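Long-range contacts in alanine dehydrogenase (Archaeoglobus fulgidus, PDB 1OMO), which catalyses the reversible NAD-dependent oxidative deamination of L-alanine to pyruvate and ammonium, working as a homodimer that does not accept NADP in place of NAD: residues E209-A215 with E283-D289; E26-L30 with H57-Y61; V81-L87 with A97-T102; T3-T7 with V304-L309. All blocks are in the same frame, centred on the assembly; numbering follows the deposited sequence.

Overall arrangement
Contacts 2, 3 and 4 reach the mixed sheet of the dimerisation domain, whereas contact 1 belongs to the parallel sheet of the Rossmann-fold NAD domain. Contacts 3 and 4 are closest, with centres 11 Å apart, because strands 95-100 and 3-6 are neighbours: V98 N to L4 O is 2.9 Å. Contact 2 meets contact 4 through Y61 OH and E306 OE1, 2.7 Å apart, and contact 3 where Y61 packs on L87. Contact 1 lies 26 to 37 Å from the others (centres). Near the active site, the A101 side chain (contact 3) is about 4 Å from that of K65, the probable proton donor/acceptor, and the D289 side chain (contact 1) about 7 Å from NAD.

Contact 1 of 4, residues E209-A215 with E283-D289; sequences EGTHINA and EEITIFD
Two adjacent parallel strands, 212-215 and 285-289, pair here inside the sheet of the NAD domain; their axes approach to 4.6 Å at 17°. The register is H212-T286, I213-I287, N214-F288 and A215-D289, with CA-CA distances of 4.7 to 5.2 Å. Hydrogen bonds run from G210 N to E283 O (2.8 Å), T286 N to T211 O (3.0 Å), I213 N to T286 O (2.8 Å), F288 N to I213 O (2.9 Å) and A215 N to F288 O (2.9 Å). This is the all-parallel sheet of a Rossmann fold, whose C-terminal strand ends face the dinucleotide. On one face H212 (chi1 t) bridges the strands: ND1 lies 2.9 Å from T286 OG1, and NE2 donates to N214 OD1 at 2.7 Å. The other carries I213 and I287 (both chi1 m), I213 CB to I287 CG1 4.1 Å, packed against I230 of helix 228-232. At the C-terminal ends a water bridges A215 O (2.7 Å) and D289 OD2 (2.8 Å), which also accepts from E249 N, of the sodium site.

Contact 2 of 4, residues E26-L30 with H57-Y61; sequences EAFRL and HLMGY
Helix 17-32 offers E26, A27 and L30 to the end of strand 50-58 and the turn after it; the nearest CA pair is A27-L58, 7.5 Å. H57, still extended, sends its ring to F46 of the second subunit, edge-to-face. L58 (chi1 p, chi2 t) points toward the helix and sets CD1 3.7 Å from A27 CA and 4.3 Å from L30 CD1. M59 (phi/psi 52/23) and G60 (89/2) are the central residues of a type I' turn, the classic two-residue link of a tight beta hairpin. M59 carries an extended side chain (m, t, t) to the helix: its CE is 3.6 Å from both E26 CG and A27 N, and its CG 3.8 Å from L30 CD1. Y61 starts strand 61-69, closing the hairpin by Y61 N to L58 O (2.9 Å) and L58 N to Y61 O (3.1 Å). Along the helix, E26 OE1 pairs with R29 NH1 (2.7 Å). Between these two segments the contact is van der Waals packing without hydrogen bonds.

Contact 3 of 4, residues V81-L87 with A97-T102; sequences VMALMIL and AVMDAT
A threonine side chain takes over where the ladder of this antiparallel beta hairpin ends: T102 OG1, at the start of helix 102-120, accepts from A83 N at 2.9 Å. Strands 83-88 and 95-100 form the hairpin, central in the mixed sheet of the dimerisation domain; the axes of segments 83-87 and 97-100 pass at 4.7 Å with N-to-C directions 157° apart. M85-M99 and L87-A97 are hydrogen-bonded pairs: M85 N to M99 O is 2.9 Å, M99 N to M85 O 2.8 Å, L87 N to A97 O 2.8 Å and A97 N to L87 O 3.2 Å. L84-D100 and I86-V98 are the non-hydrogen-bonded pairs. A further bond, A101 N to A83 O (2.8 Å), extends the ladder to the helix N-cap residue. M85 (chi1 t) and M99 (p) share a face with L87 and A97; M85 CB lies 3.7 Å from M99 CG, and helix 294-311 covers the two methionines. L84, on the other face, packs on F319 of the second subunit. A101 CB, 3.9 Å from A83 CB, lies beside K65, the probable proton donor/acceptor. D100 (chi1 t) makes an Asx turn, its OD1 accepting from T102 N and T102 OG1, both at 2.8 Å.

Contact 4 of 4, residues T3-T7 with V304-L309; sequences TLILT and VYENAL
L4 lays its CD2 methyl over three residues of helix 294-311: it is 3.7 Å from Y305 CD2, 3.8 Å from A308 CB and 4.5 Å from L309 CD2. The rotamer t, p on L4 carries the methyl there from an extended backbone (phi/psi -81/136). Two residues on, L6 (m, t; -121/126) also points toward the helix and places its CD1 3.4 Å from V304 CG1 and 3.9 Å from A308 CB. A308 thus lies within reach of both leucines. Y305 (chi1 t) leaves the helix sideways before its ring turns toward L4. The nearest CA pairs are L4-Y305 and L6-A308, each 8.5 Å, and the axis of strand 3-6 passes 10.6 Å from that of helix segment 304-309 at 101°, so the strand runs almost square to this part of the helix. The helical turns are held by A308 N to V304 O (2.9 Å) and L309 N to Y305 O (3.0 Å). L4 and L6 point toward the helix while I5 lies on the other face, as in an extended strand covered on one face by a helix. The packing is wholly apolar and brings the N-terminal strand against a helix nearly 300 residues later. Beside it, strand 95-100 meets the same helix through M99 on V304, and V11 of helix 8-12 touches both L6 and V304; on the opposite face I5 packs on I317 of the second subunit.

Contact 1 of 4, residues E209-A215 with E283-D289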
loop_
_atom_site.group_PDB
_atom_site.type_symbol
_atom_site.label_atom_id
_atom_site.label_comp_id
_atom_site.label_asym_id
_atom_site.label_seq_id
_atom_site.Cartn_x
_atom_site.Cartn_y
_atom_site.Cartn_z
ATOM N N GLU A 209 19.717 22.925 29.145
ATOM C CA GLU A 209 18.425 22.743 29.753
ATOM C C GLU A 209 17.436 23.606 28.961
ATOM O O GLU A 209 17.832 24.604 28.355
ATOM C CB GLU A 209 18.457 23.240 31.206
ATOM C CG GLU A 209 19.416 22.511 32.113
ATOM C CD GLU A 209 19.222 22.863 33.593
ATOM O OE1 GLU A 209 19.847 22.195 34.436
ATOM O OE2 GLU A 209 18.454 23.794 33.916
ATOM N N GLY A 210 16.159 23.210 28.970
ATOM C CA GLY A 210 15.116 23.959 28.280
ATOM C C GLY A 210 15.084 23.846 26.766
ATOM O O GLY A 210 14.237 24.465 26.100
ATOM N N THR A 211 15.999 23.076 26.204
ATOM C CA THR A 211 16.012 22.944 24.756
ATOM C C THR A 211 14.915 22.009 24.246
ATOM O O THR A 211 14.627 20.966 24.847
ATOM C CB THR A 211 17.353 22.372 24.247
ATOM O OG1 THR A 211 18.442 23.145 24.770
ATOM C CG2 THR A 211 17.384 22.399 22.707
ATOM N N HIS A 212 14.286 22.413 23.145
ATOM C CA HIS A 212 13.321 21.547 22.508
ATOM C C HIS A 212 13.976 21.067 21.219
ATOM O O HIS A 212 14.383 21.876 20.406
ATOM C CB HIS A 212 12.040 22.247 22.114
ATOM C CG HIS A 212 11.238 21.422 21.185
ATOM N ND1 HIS A 212 10.717 20.198 21.556
ATOM C CD2 HIS A 212 11.058 21.518 19.846
ATOM C CE1 HIS A 212 10.258 19.576 20.489
ATOM N NE2 HIS A 212 10.457 20.357 19.436
ATOM N N ILE A 213 14.052 19.758 21.020
ATOM C CA ILE A 213 14.679 19.225 19.826
ATOM C C ILE A 213 13.683 18.597 18.849
ATOM O O ILE A 213 12.910 17.695 19.204
ATOM C CB ILE A 213 15.719 18.138 20.174
ATOM C CG1 ILE A 213 16.718 18.658 21.192
ATOM C CG2 ILE A 213 16.490 17.700 18.905
ATOM C CD1 ILE A 213 17.664 17.570 21.677
ATOM N N ASN A 214 13.672 19.102 17.629
ATOM C CA ASN A 214 12.833 18.488 16.630
ATOM C C ASN A 214 13.810 17.498 15.999
ATOM O O ASN A 214 14.726 17.916 15.281
ATOM C CB ASN A 214 12.368 19.508 15.597
ATOM C CG ASN A 214 10.988 20.054 15.889
ATOM O OD1 ASN A 214 10.317 19.636 16.830
ATOM N ND2 ASN A 214 10.563 20.996 15.084
ATOM N N ALA A 215 13.680 16.211 16.328
ATOM C CA ALA A 215 14.578 15.188 15.760
ATOM C C ALA A 215 13.875 14.638 14.519
ATOM O O ALA A 215 13.001 13.765 14.635
ATOM C CB ALA A 215 14.819 14.089 16.782
ATOM N N GLU A 283 13.123 23.758 32.740
ATOM C CA GLU A 283 14.406 23.075 32.756
ATOM C C GLU A 283 14.494 21.884 31.816
ATOM O O GLU A 283 15.508 21.671 31.159
ATOM C CB GLU A 283 14.716 22.625 34.191
ATOM C CG GLU A 283 14.892 23.800 35.170
ATOM C CD GLU A 283 13.585 24.582 35.459
ATOM O OE1 GLU A 283 13.614 25.848 35.461
ATOM O OE2 GLU A 283 12.536 23.924 35.696
ATOM N N GLU A 284 13.416 21.121 31.723
ATOM C CA GLU A 284 13.442 19.923 30.900
ATOM C C GLU A 284 13.836 20.054 29.446
ATOM O O GLU A 284 13.680 21.100 28.796
ATOM C CB GLU A 284 12.107 19.172 31.002
ATOM C CG GLU A 284 10.873 19.905 30.525
ATOM C CD GLU A 284 9.619 19.060 30.732
ATOM O OE1 GLU A 284 8.488 19.565 30.579
ATOM O OE2 GLU A 284 9.776 17.868 31.050
ATOM N N ILE A 285 14.399 18.965 28.947
ATOM C CA ILE A 285 14.780 18.898 27.548
ATOM C C ILE A 285 13.670 18.117 26.877
ATOM O O ILE A 285 13.383 17.008 27.300
ATOM C CB ILE A 285 16.094 18.112 27.340
ATOM C CG1 ILE A 285 17.245 18.920 27.948
ATOM C CG2 ILE A 285 16.271 17.809 25.809
ATOM C CD1 ILE A 285 18.647 18.271 27.847
ATOM N N THR A 286 13.029 18.695 25.863
ATOM C CA THR A 286 11.965 17.971 25.161
ATOM C C THR A 286 12.440 17.524 23.788
ATOM O O THR A 286 13.313 18.160 23.177
ATOM C CB THR A 286 10.645 18.829 25.015
ATOM O OG1 THR A 286 10.963 20.130 24.493
ATOM C CG2 THR A 286 9.916 18.951 26.355
ATOM N N ILE A 287 11.878 16.404 23.331
ATOM C CA ILE A 287 12.201 15.866 22.033
ATOM C C ILE A 287 10.960 15.418 21.270
ATOM O O ILE A 287 10.120 14.721 21.796
ATOM C CB ILE A 287 13.136 14.615 22.090
ATOM C CG1 ILE A 287 14.546 14.965 22.557
ATOM C CG2 ILE A 287 13.249 14.023 20.657
ATOM C CD1 ILE A 287 15.438 13.718 22.788
ATOM N N PHE A 288 10.861 15.852 20.018
ATOM C CA PHE A 288 9.799 15.396 19.152
ATOM C C PHE A 288 10.502 14.468 18.117
ATOM O O PHE A 288 11.293 14.922 17.295
ATOM C CB PHE A 288 9.112 16.552 18.412
ATOM C CG PHE A 288 8.188 16.087 17.302
ATOM C CD1 PHE A 288 8.340 16.549 16.001
ATOM C CD2 PHE A 288 7.157 15.195 17.570
ATOM C CE1 PHE A 288 7.473 16.131 14.984
ATOM C CE2 PHE A 288 6.293 14.780 16.570
ATOM C CZ PHE A 288 6.442 15.246 15.268
ATOM N N ASP A 289 10.205 13.176 18.205
ATOM C CA ASP A 289 10.721 12.142 17.317
ATOM C C ASP A 289 9.739 11.989 16.140
ATOM O O ASP A 289 8.682 11.361 16.265
ATOM C CB ASP A 289 10.816 10.817 18.067
ATOM C CG ASP A 289 11.739 9.843 17.390
ATOM O OD1 ASP A 289 12.063 8.818 18.006
ATOM O OD2 ASP A 289 12.159 10.098 16.239
HETATM O O HOH W 1 13.269 11.177 13.880
#

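Contact 2 of 4, residues E26-L30 with H57-Y61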
loop_
_atom_site.group_PDB
_atom_site.type_symbol
_atom_site.label_atom_id
_atom_site.label_comp_id
_atom_site.label_asym_id
_atom_site.label_seq_id
_atom_site.Cartn_x
_atom_site.Cartn_y
_atom_site.Cartn_z
ATOM N N GLU A 26 -4.767 18.914 13.081
ATOM C CA GLU A 26 -6.068 18.230 13.242
ATOM C C GLU A 26 -5.894 16.714 13.029
ATOM O O GLU A 26 -6.498 15.902 13.718
ATOM C CB GLU A 26 -7.091 18.849 12.272
ATOM C CG GLU A 26 -8.481 18.261 12.312
ATOM C CD GLU A 26 -9.192 18.391 13.665
ATOM O OE1 GLU A 26 -10.377 18.013 13.724
ATOM O OE2 GLU A 26 -8.595 18.871 14.660
ATOM N N ALA A 27 -5.039 16.334 12.083
ATOM C CA ALA A 27 -4.773 14.923 11.831
ATOM C C ALA A 27 -4.246 14.292 13.100
ATOM O O ALA A 27 -4.697 13.229 13.487
ATOM C CB ALA A 27 -3.735 14.758 10.720
ATOM N N PHE A 28 -3.277 14.923 13.753
ATOM C CA PHE A 28 -2.764 14.330 14.989
ATOM C C PHE A 28 -3.878 14.240 16.031
ATOM O O PHE A 28 -4.029 13.227 16.706
ATOM C CB PHE A 28 -1.629 15.153 15.599
ATOM C CG PHE A 28 -0.313 14.966 14.933
ATOM C CD1 PHE A 28 0.134 13.687 14.594
ATOM C CD2 PHE A 28 0.473 16.057 14.620
ATOM C CE1 PHE A 28 1.346 13.512 13.942
ATOM C CE2 PHE A 28 1.686 15.889 13.969
ATOM C CZ PHE A 28 2.118 14.611 13.628
ATOM N N ARG A 29 -4.633 15.323 16.177
ATOM C CA ARG A 29 -5.727 15.363 17.140
ATOM C C ARG A 29 -6.701 14.195 16.859
ATOM O O ARG A 29 -6.959 13.363 17.747
ATOM C CB ARG A 29 -6.421 16.723 17.039
ATOM C CG ARG A 29 -7.503 16.950 18.064
ATOM C CD ARG A 29 -8.299 18.229 17.763
ATOM N NE ARG A 29 -9.659 18.056 18.264
ATOM C CZ ARG A 29 -10.686 17.590 17.553
ATOM N NH1 ARG A 29 -10.531 17.258 16.273
ATOM N NH2 ARG A 29 -11.868 17.405 18.145
ATOM N N LEU A 30 -7.204 14.098 15.624
ATOM C CA LEU A 30 -8.129 13.006 15.271
ATOM C C LEU A 30 -7.569 11.592 15.518
ATOM O O LEU A 30 -8.254 10.749 16.085
ATOM C CB LEU A 30 -8.581 13.121 13.812
ATOM C CG LEU A 30 -9.412 14.358 13.485
ATOM C CD1 LEU A 30 -9.557 14.510 11.997
ATOM C CD2 LEU A 30 -10.783 14.243 14.159
ATOM N N HIS A 57 -7.031 6.879 6.566
ATOM C CA HIS A 57 -8.387 7.349 6.423
ATOM C C HIS A 57 -8.722 8.334 7.551
ATOM O O HIS A 57 -8.542 8.001 8.750
ATOM C CB HIS A 57 -9.332 6.151 6.502
ATOM C CG HIS A 57 -10.785 6.512 6.532
ATOM N ND1 HIS A 57 -11.732 5.717 7.141
ATOM C CD2 HIS A 57 -11.458 7.568 6.022
ATOM C CE1 HIS A 57 -12.923 6.271 7.009
ATOM N NE2 HIS A 57 -12.785 7.397 6.335
ATOM N N LEU A 58 -9.183 9.534 7.169
ATOM C CA LEU A 58 -9.624 10.566 8.130
ATOM C C LEU A 58 -10.116 11.802 7.386
ATOM O O LEU A 58 -9.931 11.930 6.167
ATOM C CB LEU A 58 -8.504 10.991 9.085
ATOM C CG LEU A 58 -7.542 12.022 8.486
ATOM C CD1 LEU A 58 -6.614 12.622 9.576
ATOM C CD2 LEU A 58 -6.738 11.330 7.394
ATOM N N MET A 59 -10.745 12.711 8.123
ATOM C CA MET A 59 -11.240 13.942 7.541
ATOM C C MET A 59 -12.108 13.709 6.322
ATOM O O MET A 59 -12.231 14.582 5.477
ATOM C CB MET A 59 -10.065 14.846 7.158
ATOM C CG MET A 59 -9.086 15.047 8.290
ATOM S SD MET A 59 -7.690 15.997 7.764
ATOM C CE MET A 59 -7.255 16.816 9.274
ATOM N N GLY A 60 -12.688 12.527 6.221
ATOM C CA GLY A 60 -13.565 12.246 5.115
ATOM C C GLY A 60 -12.962 11.678 3.853
ATOM O O GLY A 60 -13.678 11.479 2.866
ATOM N N TYR A 61 -11.658 11.431 3.858
ATOM C CA TYR A 61 -11.006 10.852 2.690
ATOM C C TYR A 61 -10.192 9.632 3.033
ATOM O O TYR A 61 -9.937 9.329 4.197
ATOM C CB TYR A 61 -10.067 11.842 2.019
ATOM C CG TYR A 61 -10.756 12.980 1.351
ATOM C CD1 TYR A 61 -11.308 14.009 2.098
ATOM C CD2 TYR A 61 -10.831 13.046 -0.036
ATOM C CE1 TYR A 61 -11.916 15.090 1.475
ATOM C CE2 TYR A 61 -11.436 14.128 -0.678
ATOM C CZ TYR A 61 -11.970 15.152 0.087
ATOM O OH TYR A 61 -12.488 16.266 -0.526
#

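Contact 3 of 4, residues V81-L87 with A97-T102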
loop_
_atom_site.group_PDB
_atom_site.type_symbol
_atom_site.label_atom_id
_atom_site.label_comp_id
_atom_site.label_asym_id
_atom_site.label_seq_id
_atom_site.Cartn_x
_atom_site.Cartn_y
_atom_site.Cartn_z
ATOM N N VAL A 81 13.888 10.802 -3.563
ATOM C CA VAL A 81 12.540 10.513 -3.110
ATOM C C VAL A 81 11.514 11.049 -4.106
ATOM O O VAL A 81 11.551 12.224 -4.493
ATOM C CB VAL A 81 12.316 11.205 -1.748
ATOM C CG1 VAL A 81 10.957 10.885 -1.169
ATOM C CG2 VAL A 81 13.411 10.790 -0.795
ATOM N N MET A 82 10.613 10.172 -4.536
ATOM C CA MET A 82 9.523 10.535 -5.428
ATOM C C MET A 82 8.316 9.884 -4.749
ATOM O O MET A 82 8.413 8.784 -4.195
ATOM C CB MET A 82 9.739 9.963 -6.824
ATOM C CG MET A 82 10.752 10.725 -7.683
ATOM S SD MET A 82 11.251 9.744 -9.147
ATOM C CE MET A 82 12.424 8.661 -8.348
ATOM N N ALA A 83 7.189 10.583 -4.717
ATOM C CA ALA A 83 6.006 9.998 -4.099
ATOM C C ALA A 83 4.743 10.344 -4.851
ATOM O O ALA A 83 4.620 11.437 -5.427
ATOM C CB ALA A 83 5.878 10.410 -2.616
ATOM N N LEU A 84 3.821 9.383 -4.843
ATOM C CA LEU A 84 2.533 9.504 -5.493
ATOM C C LEU A 84 1.473 9.132 -4.489
ATOM O O LEU A 84 1.615 8.132 -3.768
ATOM C CB LEU A 84 2.413 8.552 -6.667
ATOM C CG LEU A 84 3.154 8.889 -7.943
ATOM C CD1 LEU A 84 2.809 7.820 -9.020
ATOM C CD2 LEU A 84 2.779 10.305 -8.385
ATOM N N MET A 85 0.408 9.932 -4.471
ATOM C CA MET A 85 -0.735 9.736 -3.592
ATOM C C MET A 85 -1.982 9.491 -4.441
ATOM O O MET A 85 -2.265 10.237 -5.402
ATOM C CB MET A 85 -0.960 10.994 -2.734
ATOM C CG MET A 85 -2.378 11.147 -2.090
ATOM S SD MET A 85 -2.756 9.830 -0.899
ATOM C CE MET A 85 -1.840 10.490 0.561
ATOM N N ILE A 86 -2.700 8.429 -4.096
ATOM C CA ILE A 86 -3.960 8.116 -4.742
ATOM C C ILE A 86 -4.981 8.495 -3.648
ATOM O O ILE A 86 -4.942 7.960 -2.532
ATOM C CB ILE A 86 -4.120 6.613 -5.104
ATOM C CG1 ILE A 86 -3.039 6.160 -6.108
ATOM C CG2 ILE A 86 -5.519 6.418 -5.715
ATOM C CD1 ILE A 86 -2.919 4.643 -6.329
ATOM N N LEU A 87 -5.863 9.442 -3.959
ATOM C CA LEU A 87 -6.881 9.930 -3.020
ATOM C C LEU A 87 -8.182 9.283 -3.402
ATOM O O LEU A 87 -8.588 9.397 -4.553
ATOM C CB LEU A 87 -7.076 11.441 -3.153
ATOM C CG LEU A 87 -7.025 12.412 -1.983
ATOM C CD1 LEU A 87 -7.831 13.618 -2.392
ATOM C CD2 LEU A 87 -7.574 11.850 -0.720
ATOM N N ALA A 97 -8.259 11.250 -7.152
ATOM C CA ALA A 97 -7.079 11.919 -7.699
ATOM C C ALA A 97 -5.797 11.100 -7.530
ATOM O O ALA A 97 -5.697 10.232 -6.642
ATOM C CB ALA A 97 -6.904 13.298 -7.004
ATOM N N VAL A 98 -4.841 11.367 -8.407
ATOM C CA VAL A 98 -3.523 10.758 -8.366
ATOM C C VAL A 98 -2.673 12.007 -8.435
ATOM O O VAL A 98 -2.704 12.722 -9.445
ATOM C CB VAL A 98 -3.226 9.877 -9.601
ATOM C CG1 VAL A 98 -1.757 9.476 -9.590
ATOM C CG2 VAL A 98 -4.097 8.613 -9.589
ATOM N N MET A 99 -1.949 12.294 -7.349
ATOM C CA MET A 99 -1.106 13.499 -7.246
ATOM C C MET A 99 0.337 13.247 -6.846
ATOM O O MET A 99 0.685 12.227 -6.246
ATOM C CB MET A 99 -1.550 14.445 -6.135
ATOM C CG MET A 99 -1.871 13.962 -4.777
ATOM S SD MET A 99 -2.638 15.429 -3.975
ATOM C CE MET A 99 -4.285 15.113 -4.545
ATOM N N ASP A 100 1.158 14.247 -7.106
ATOM C CA ASP A 100 2.532 14.197 -6.675
ATOM C C ASP A 100 2.453 14.408 -5.168
ATOM O O ASP A 100 1.726 15.290 -4.686
ATOM C CB ASP A 100 3.358 15.356 -7.234
ATOM C CG ASP A 100 4.669 15.540 -6.459
ATOM O OD1 ASP A 100 5.416 14.567 -6.381
ATOM O OD2 ASP A 100 4.959 16.619 -5.917
ATOM N N ALA A 101 3.170 13.602 -4.418
ATOM C CA ALA A 101 3.210 13.786 -2.976
ATOM C C ALA A 101 4.688 14.042 -2.604
ATOM O O ALA A 101 5.059 13.969 -1.426
ATOM C CB ALA A 101 2.671 12.546 -2.248
ATOM N N THR A 102 5.524 14.359 -3.601
ATOM C CA THR A 102 6.947 14.564 -3.309
ATOM C C THR A 102 7.084 15.843 -2.518
ATOM O O THR A 102 7.650 15.869 -1.441
ATOM C CB THR A 102 7.824 14.639 -4.588
ATOM O OG1 THR A 102 7.727 13.407 -5.317
ATOM C CG2 THR A 102 9.321 14.858 -4.209
#

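Contact 4 of 4, residues T3-T7 with V304-L309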
loop_
_atom_site.group_PDB
_atom_site.type_symbol
_atom_site.label_atom_id
_atom_site.label_comp_id
_atom_site.label_asym_id
_atom_site.label_seq_id
_atom_site.Cartn_x
_atom_site.Cartn_y
_atom_site.Cartn_z
ATOM N N THR A 3 -10.800 10.898 -12.936
ATOM C CA THR A 3 -9.794 10.988 -11.886
ATOM C C THR A 3 -8.908 12.203 -12.237
ATOM O O THR A 3 -8.457 12.365 -13.379
ATOM C CB THR A 3 -8.956 9.703 -11.806
ATOM O OG1 THR A 3 -9.782 8.628 -11.332
ATOM C CG2 THR A 3 -7.770 9.879 -10.880
ATOM N N LEU A 4 -8.696 13.080 -11.257
ATOM C CA LEU A 4 -7.880 14.285 -11.437
ATOM C C LEU A 4 -6.390 13.904 -11.309
ATOM O O LEU A 4 -6.021 13.120 -10.430
ATOM C CB LEU A 4 -8.272 15.312 -10.362
ATOM C CG LEU A 4 -7.682 16.707 -10.327
ATOM C CD1 LEU A 4 -8.253 17.506 -11.461
ATOM C CD2 LEU A 4 -7.966 17.357 -8.990
ATOM N N ILE A 5 -5.555 14.418 -12.209
ATOM C CA ILE A 5 -4.109 14.156 -12.186
ATOM C C ILE A 5 -3.409 15.458 -11.809
ATOM O O ILE A 5 -3.613 16.478 -12.469
ATOM C CB ILE A 5 -3.606 13.658 -13.574
ATOM C CG1 ILE A 5 -4.346 12.362 -13.948
ATOM C CG2 ILE A 5 -2.110 13.341 -13.534
ATOM C CD1 ILE A 5 -4.237 11.257 -12.884
ATOM N N LEU A 6 -2.627 15.436 -10.727
ATOM C CA LEU A 6 -1.915 16.635 -10.276
ATOM C C LEU A 6 -0.407 16.452 -10.228
ATOM O O LEU A 6 0.132 15.513 -9.609
ATOM C CB LEU A 6 -2.411 17.084 -8.909
ATOM C CG LEU A 6 -3.803 17.715 -8.813
ATOM C CD1 LEU A 6 -4.062 18.031 -7.364
ATOM C CD2 LEU A 6 -3.921 18.986 -9.650
ATOM N N THR A 7 0.262 17.367 -10.910
ATOM C CA THR A 7 1.709 17.399 -11.023
ATOM C C THR A 7 2.368 18.094 -9.822
ATOM O O THR A 7 1.709 18.841 -9.094
ATOM C CB THR A 7 2.117 18.196 -12.245
ATOM O OG1 THR A 7 1.870 19.570 -12.000
ATOM C CG2 THR A 7 1.240 17.886 -13.377
ATOM N N VAL A 304 -5.132 19.853 -0.947
ATOM C CA VAL A 304 -4.677 20.055 -2.318
ATOM C C VAL A 304 -5.803 19.712 -3.292
ATOM O O VAL A 304 -6.008 20.403 -4.310
ATOM C CB VAL A 304 -3.486 19.125 -2.659
ATOM C CG1 VAL A 304 -3.264 19.070 -4.177
ATOM C CG2 VAL A 304 -2.231 19.607 -1.953
ATOM N N TYR A 305 -6.522 18.626 -3.001
ATOM C CA TYR A 305 -7.598 18.208 -3.905
ATOM C C TYR A 305 -8.741 19.243 -3.966
ATOM O O TYR A 305 -9.157 19.632 -5.043
ATOM C CB TYR A 305 -8.136 16.810 -3.520
ATOM C CG TYR A 305 -9.315 16.344 -4.368
ATOM C CD1 TYR A 305 -10.583 16.222 -3.813
ATOM C CD2 TYR A 305 -9.169 16.083 -5.737
ATOM C CE1 TYR A 305 -11.698 15.857 -4.592
ATOM C CE2 TYR A 305 -10.271 15.717 -6.523
ATOM C CZ TYR A 305 -11.537 15.610 -5.938
ATOM O OH TYR A 305 -12.624 15.262 -6.686
ATOM N N GLU A 306 -9.221 19.703 -2.822
ATOM C CA GLU A 306 -10.303 20.680 -2.791
ATOM C C GLU A 306 -9.839 22.013 -3.351
ATOM O O GLU A 306 -10.602 22.696 -4.023
ATOM C CB GLU A 306 -10.848 20.816 -1.359
ATOM C CG GLU A 306 -11.513 19.513 -0.908
ATOM C CD GLU A 306 -11.966 19.500 0.528
ATOM O OE1 GLU A 306 -12.582 18.502 0.942
ATOM O OE2 GLU A 306 -11.710 20.475 1.256
ATOM N N ASN A 307 -8.591 22.396 -3.112
ATOM C CA ASN A 307 -8.146 23.651 -3.677
ATOM C C ASN A 307 -7.995 23.500 -5.176
ATOM O O ASN A 307 -8.069 24.477 -5.907
ATOM C CB ASN A 307 -6.823 24.089 -3.081
ATOM C CG ASN A 307 -6.985 24.723 -1.726
ATOM O OD1 ASN A 307 -8.066 25.176 -1.376
ATOM N ND2 ASN A 307 -5.909 24.774 -0.962
ATOM N N ALA A 308 -7.756 22.276 -5.629
ATOM C CA ALA A 308 -7.598 22.013 -7.037
ATOM C C ALA A 308 -8.965 22.151 -7.740
ATOM O O ALA A 308 -9.046 22.724 -8.836
ATOM C CB ALA A 308 -7.012 20.621 -7.249
ATOM N N LEU A 309 -10.037 21.630 -7.139
ATOM C CA LEU A 309 -11.345 21.777 -7.763
ATOM C C LEU A 309 -11.632 23.281 -7.888
ATOM O O LEU A 309 -12.000 23.773 -8.966
ATOM C CB LEU A 309 -12.415 21.137 -6.918
ATOM C CG LEU A 309 -12.126 19.664 -6.677
ATOM C CD1 LEU A 309 -13.222 19.096 -5.805
ATOM C CD2 LEU A 309 -12.054 18.898 -7.990
#